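SWD1-like protein (Myceliophthora thermophila, PDB 6E29) probably serves, through the WD-repeat beta-propeller domain present here, as the Cps50 (Swd1) subunit of the COMPASS histone H3K4 methyltransferase complex. Local coordinates at residues B[81-93]-B[102-116]. Numbering follows the deposited sequence.
Sequences YLLSACQGWKVIL and YREVRFRAPVYGAEL
Val91 and Val105 form a hydrogen-bonded antiparallel pair, each amide donating to the other's carbonyl, with N-H...O angles of 166° and 170°. Leu93 and Arg103 repeat the pattern, but Leu93 O also accepts from Tyr102 N (2.7 Å), the double acceptance of a classic beta bulge. At the other end, Phe107 N reaches Trp89 O at 2.8 Å and prolongs the ladder past the last strand pair.

On the face that carries Val91, Leu93 and Val105, Val91 CG2 meets the edge of the Phe107 ring at CE1 (3.6 Å) and also packs on Val111 and Ala114. Leu83 CD2 lies 3.8 Å from Ala114 CB, while Leu83 CB abuts Leu116 CG; Leu83 CG stands anti to its own backbone N (chi1 -172°), a torsion that sets CD2 against Ala114 CB and Leu116 CG. Between strands 81-86 and 113-116, whose axes pass 6.5 Å apart, one water donates to both Leu83 O and Ala114 O.

The indole of Trp89 lays one face over the Arg108-Ala109 peptide, with Ala109 N 3.5 Å above its plane, and its NE1 side runs beside Pro110 CD. On the sheet face carrying Lys90, Ile92 and Glu104, Lys90 NZ makes a 3.4 Å salt bridge to Glu104 OE1 and also bonds Gly65 O; Arg101 is a second partner of the carboxylate.

Phe124 of strand 123-128 backs Leu83, Val91 and Phe107. Strands 81-86, 90-95 and 100-106 belong to one four-stranded antiparallel blade, and 111-117 opens the next: the outer hairpin of one blade and its packing on the first strand of the next, as in a seven-bladed WD40 beta-propeller.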
# COMPACT_ATOMS: atom_id res chain seq x y z
N TYR B 81 13.66 -1.79 -11.48
CA TYR B 81 12.58 -0.88 -11.85
C TYR B 81 11.82 -0.42 -10.60
O TYR B 81 11.73 -1.15 -9.62
CB TYR B 81 11.58 -1.55 -12.83
CG TYR B 81 12.29 -2.02 -14.11
CD1 TYR B 81 12.56 -1.13 -15.12
CD2 TYR B 81 12.67 -3.36 -14.28
CE1 TYR B 81 13.22 -1.54 -16.30
CE2 TYR B 81 13.33 -3.79 -15.46
CZ TYR B 81 13.58 -2.88 -16.45
OH TYR B 81 14.22 -3.26 -17.61
N LEU B 82 11.34 0.81 -10.64
CA LEU B 82 10.62 1.40 -9.51
C LEU B 82 9.43 2.15 -10.05
O LEU B 82 9.57 3.02 -10.91
CB LEU B 82 11.52 2.34 -8.69
CG LEU B 82 10.88 3.11 -7.51
CD1 LEU B 82 10.42 2.14 -6.48
CD2 LEU B 82 11.92 4.08 -6.94
N LEU B 83 8.25 1.82 -9.54
CA LEU B 83 7.02 2.45 -9.97
C LEU B 83 6.62 3.48 -8.92
O LEU B 83 6.49 3.15 -7.74
CB LEU B 83 5.95 1.38 -10.12
CG LEU B 83 4.66 1.84 -10.76
CD1 LEU B 83 4.83 1.93 -12.25
CD2 LEU B 83 3.55 0.83 -10.37
N SER B 84 6.48 4.72 -9.33
CA SER B 84 6.09 5.80 -8.42
C SER B 84 4.77 6.43 -8.85
O SER B 84 4.47 6.55 -10.04
CB SER B 84 7.20 6.88 -8.34
OG SER B 84 7.54 7.38 -9.66
N ALA B 85 3.99 6.88 -7.87
CA ALA B 85 2.71 7.49 -8.17
C ALA B 85 2.58 8.78 -7.38
O ALA B 85 3.20 8.91 -6.33
CB ALA B 85 1.57 6.54 -7.80
N CYS B 86 1.77 9.73 -7.86
CA CYS B 86 1.67 11.01 -7.16
C CYS B 86 0.23 11.49 -7.09
O CYS B 86 -0.66 10.96 -7.75
CB CYS B 86 2.54 12.09 -7.84
SG CYS B 86 1.98 12.65 -9.45
N GLN B 87 0.02 12.54 -6.30
CA GLN B 87 -1.28 13.20 -6.26
C GLN B 87 -1.56 13.98 -7.52
O GLN B 87 -2.71 14.40 -7.72
CB GLN B 87 -1.36 14.16 -5.07
CG GLN B 87 -1.44 13.46 -3.74
CD GLN B 87 -1.33 14.40 -2.56
OE1 GLN B 87 -0.99 15.59 -2.71
NE2 GLN B 87 -1.63 13.88 -1.37
N GLY B 88 -0.55 14.21 -8.35
CA GLY B 88 -0.73 14.93 -9.60
C GLY B 88 -1.15 14.04 -10.74
O GLY B 88 -0.91 14.40 -11.90
N TRP B 89 -1.75 12.87 -10.43
CA TRP B 89 -2.45 11.99 -11.38
C TRP B 89 -1.53 11.09 -12.21
O TRP B 89 -1.96 10.52 -13.20
CB TRP B 89 -3.35 12.77 -12.38
CG TRP B 89 -4.25 13.80 -11.78
CD1 TRP B 89 -4.37 14.14 -10.45
CD2 TRP B 89 -5.19 14.63 -12.48
NE1 TRP B 89 -5.31 15.13 -10.29
CE2 TRP B 89 -5.83 15.45 -11.52
CE3 TRP B 89 -5.55 14.77 -13.83
CZ2 TRP B 89 -6.82 16.38 -11.86
CZ3 TRP B 89 -6.54 15.68 -14.17
CH2 TRP B 89 -7.16 16.48 -13.19
N LYS B 90 -0.26 10.95 -11.85
CA LYS B 90 0.68 10.27 -12.73
C LYS B 90 1.28 9.04 -12.06
O LYS B 90 1.45 8.98 -10.83
CB LYS B 90 1.80 11.24 -13.14
CG LYS B 90 1.30 12.53 -13.76
CD LYS B 90 2.44 13.56 -13.96
CE LYS B 90 3.47 13.15 -15.00
NZ LYS B 90 4.59 14.16 -15.09
N VAL B 91 1.59 8.06 -12.89
CA VAL B 91 2.36 6.87 -12.51
C VAL B 91 3.53 6.74 -13.49
O VAL B 91 3.33 6.83 -14.72
CB VAL B 91 1.49 5.60 -12.52
CG1 VAL B 91 2.33 4.37 -12.25
CG2 VAL B 91 0.39 5.68 -11.48
N ILE B 92 4.74 6.51 -12.97
CA ILE B 92 5.95 6.42 -13.79
C ILE B 92 6.71 5.15 -13.41
O ILE B 92 6.85 4.84 -12.22
CB ILE B 92 6.86 7.66 -13.60
CG1 ILE B 92 6.17 8.92 -14.13
CG2 ILE B 92 8.25 7.44 -14.22
CD1 ILE B 92 6.99 10.21 -13.85
N LEU B 93 7.22 4.44 -14.41
CA LEU B 93 8.11 3.31 -14.22
C LEU B 93 9.51 3.78 -14.58
O LEU B 93 9.79 4.10 -15.75
CB LEU B 93 7.76 2.11 -15.09
CG LEU B 93 8.67 0.94 -14.67
CD1 LEU B 93 8.38 0.56 -13.27
CD2 LEU B 93 8.42 -0.24 -15.55
N TYR B 102 11.16 5.04 -17.92
CA TYR B 102 10.98 3.93 -18.85
C TYR B 102 9.55 3.84 -19.37
O TYR B 102 9.35 3.53 -20.56
CB TYR B 102 11.40 2.65 -18.15
CG TYR B 102 11.22 1.37 -18.88
CD1 TYR B 102 11.84 1.14 -20.11
CD2 TYR B 102 10.41 0.37 -18.35
CE1 TYR B 102 11.68 -0.06 -20.78
CE2 TYR B 102 10.24 -0.82 -19.00
CZ TYR B 102 10.87 -1.03 -20.22
OH TYR B 102 10.67 -2.24 -20.87
N ARG B 103 8.56 4.09 -18.51
CA ARG B 103 7.14 4.17 -18.88
C ARG B 103 6.46 5.24 -18.05
O ARG B 103 6.88 5.53 -16.92
CB ARG B 103 6.37 2.86 -18.65
CG ARG B 103 6.86 1.65 -19.44
CD ARG B 103 6.38 1.70 -20.87
NE ARG B 103 6.88 0.60 -21.68
CZ ARG B 103 8.02 0.65 -22.39
NH1 ARG B 103 8.79 1.73 -22.35
NH2 ARG B 103 8.41 -0.39 -23.13
N GLU B 104 5.38 5.80 -18.58
CA GLU B 104 4.67 6.87 -17.89
C GLU B 104 3.18 6.85 -18.25
O GLU B 104 2.83 6.87 -19.43
CB GLU B 104 5.28 8.20 -18.30
CG GLU B 104 4.69 9.37 -17.59
CD GLU B 104 5.46 10.65 -17.90
OE1 GLU B 104 5.15 11.69 -17.29
OE2 GLU B 104 6.37 10.62 -18.77
N VAL B 105 2.32 6.86 -17.23
CA VAL B 105 0.87 6.74 -17.42
C VAL B 105 0.18 7.84 -16.62
O VAL B 105 0.40 7.96 -15.41
CB VAL B 105 0.36 5.35 -16.99
CG1 VAL B 105 -1.18 5.21 -17.28
CG2 VAL B 105 1.17 4.24 -17.67
N ARG B 106 -0.64 8.66 -17.30
CA ARG B 106 -1.37 9.76 -16.68
C ARG B 106 -2.86 9.43 -16.57
O ARG B 106 -3.49 9.05 -17.56
CB ARG B 106 -1.16 11.06 -17.47
CG ARG B 106 0.33 11.32 -17.72
CD ARG B 106 0.55 12.59 -18.53
NE ARG B 106 1.24 12.31 -19.79
CZ ARG B 106 2.54 12.09 -19.90
NH1 ARG B 106 3.28 12.15 -18.81
NH2 ARG B 106 3.11 11.84 -21.08
N PHE B 107 -3.41 9.61 -15.38
CA PHE B 107 -4.82 9.33 -15.14
C PHE B 107 -5.59 10.64 -15.06
O PHE B 107 -5.06 11.71 -15.36
CB PHE B 107 -4.99 8.49 -13.86
CG PHE B 107 -4.38 7.12 -13.96
CD1 PHE B 107 -3.09 6.88 -13.49
CD2 PHE B 107 -5.09 6.07 -14.55
CE1 PHE B 107 -2.51 5.62 -13.60
CE2 PHE B 107 -4.52 4.80 -14.66
CZ PHE B 107 -3.21 4.58 -14.17
N ARG B 108 -6.85 10.58 -14.64
CA ARG B 108 -7.68 11.79 -14.54
C ARG B 108 -7.96 12.17 -13.09
O ARG B 108 -8.91 12.92 -12.82
CB ARG B 108 -8.98 11.60 -15.32
CG ARG B 108 -8.89 10.69 -16.55
CD ARG B 108 -10.29 10.43 -17.15
NE ARG B 108 -11.24 9.97 -16.13
CZ ARG B 108 -11.86 8.78 -16.12
NH1 ARG B 108 -11.66 7.90 -17.10
NH2 ARG B 108 -12.70 8.47 -15.14
N ALA B 109 -7.14 11.70 -12.16
CA ALA B 109 -7.43 11.77 -10.74
C ALA B 109 -6.16 11.45 -9.97
O ALA B 109 -5.28 10.73 -10.47
CB ALA B 109 -8.56 10.80 -10.35
N PRO B 110 -6.04 11.95 -8.74
CA PRO B 110 -4.91 11.56 -7.88
C PRO B 110 -4.85 10.05 -7.69
O PRO B 110 -5.87 9.36 -7.62
CB PRO B 110 -5.23 12.26 -6.54
CG PRO B 110 -6.11 13.45 -6.94
CD PRO B 110 -6.92 12.97 -8.12
N VAL B 111 -3.63 9.54 -7.55
CA VAL B 111 -3.41 8.11 -7.40
C VAL B 111 -3.24 7.82 -5.91
O VAL B 111 -2.32 8.35 -5.28
CB VAL B 111 -2.19 7.64 -8.23
CG1 VAL B 111 -2.07 6.10 -8.23
CG2 VAL B 111 -2.24 8.18 -9.71
N TYR B 112 -4.16 7.05 -5.33
CA TYR B 112 -3.96 6.58 -3.95
C TYR B 112 -2.68 5.73 -3.86
O TYR B 112 -1.93 5.80 -2.89
CB TYR B 112 -5.14 5.72 -3.50
CG TYR B 112 -6.43 6.41 -3.13
CD1 TYR B 112 -6.49 7.35 -2.08
CD2 TYR B 112 -7.64 6.02 -3.74
CE1 TYR B 112 -7.69 7.91 -1.70
CE2 TYR B 112 -8.84 6.59 -3.38
CZ TYR B 112 -8.86 7.52 -2.34
OH TYR B 112 -10.04 8.09 -1.97
N GLY B 113 -2.45 4.87 -4.84
CA GLY B 113 -1.27 4.05 -4.85
C GLY B 113 -1.29 3.14 -6.06
O GLY B 113 -2.35 2.81 -6.64
N ALA B 114 -0.11 2.76 -6.50
CA ALA B 114 0.02 1.84 -7.64
C ALA B 114 1.03 0.76 -7.30
O ALA B 114 2.07 1.04 -6.69
CB ALA B 114 0.44 2.58 -8.94
N GLU B 115 0.71 -0.49 -7.66
CA GLU B 115 1.53 -1.65 -7.30
C GLU B 115 1.93 -2.39 -8.55
O GLU B 115 1.10 -2.62 -9.43
CB GLU B 115 0.80 -2.63 -6.40
CG GLU B 115 0.68 -2.15 -4.96
CD GLU B 115 1.96 -2.41 -4.19
OE1 GLU B 115 2.35 -3.59 -4.09
OE2 GLU B 115 2.59 -1.43 -3.71
N LEU B 116 3.19 -2.80 -8.61
CA LEU B 116 3.66 -3.61 -9.75
C LEU B 116 3.24 -5.07 -9.60
O LEU B 116 3.17 -5.62 -8.49
CB LEU B 116 5.19 -3.54 -9.86
CG LEU B 116 5.78 -2.36 -10.61
CD1 LEU B 116 7.35 -2.44 -10.54
CD2 LEU B 116 5.32 -2.31 -12.08
O HOH W 1 3.82 3.14 -7.03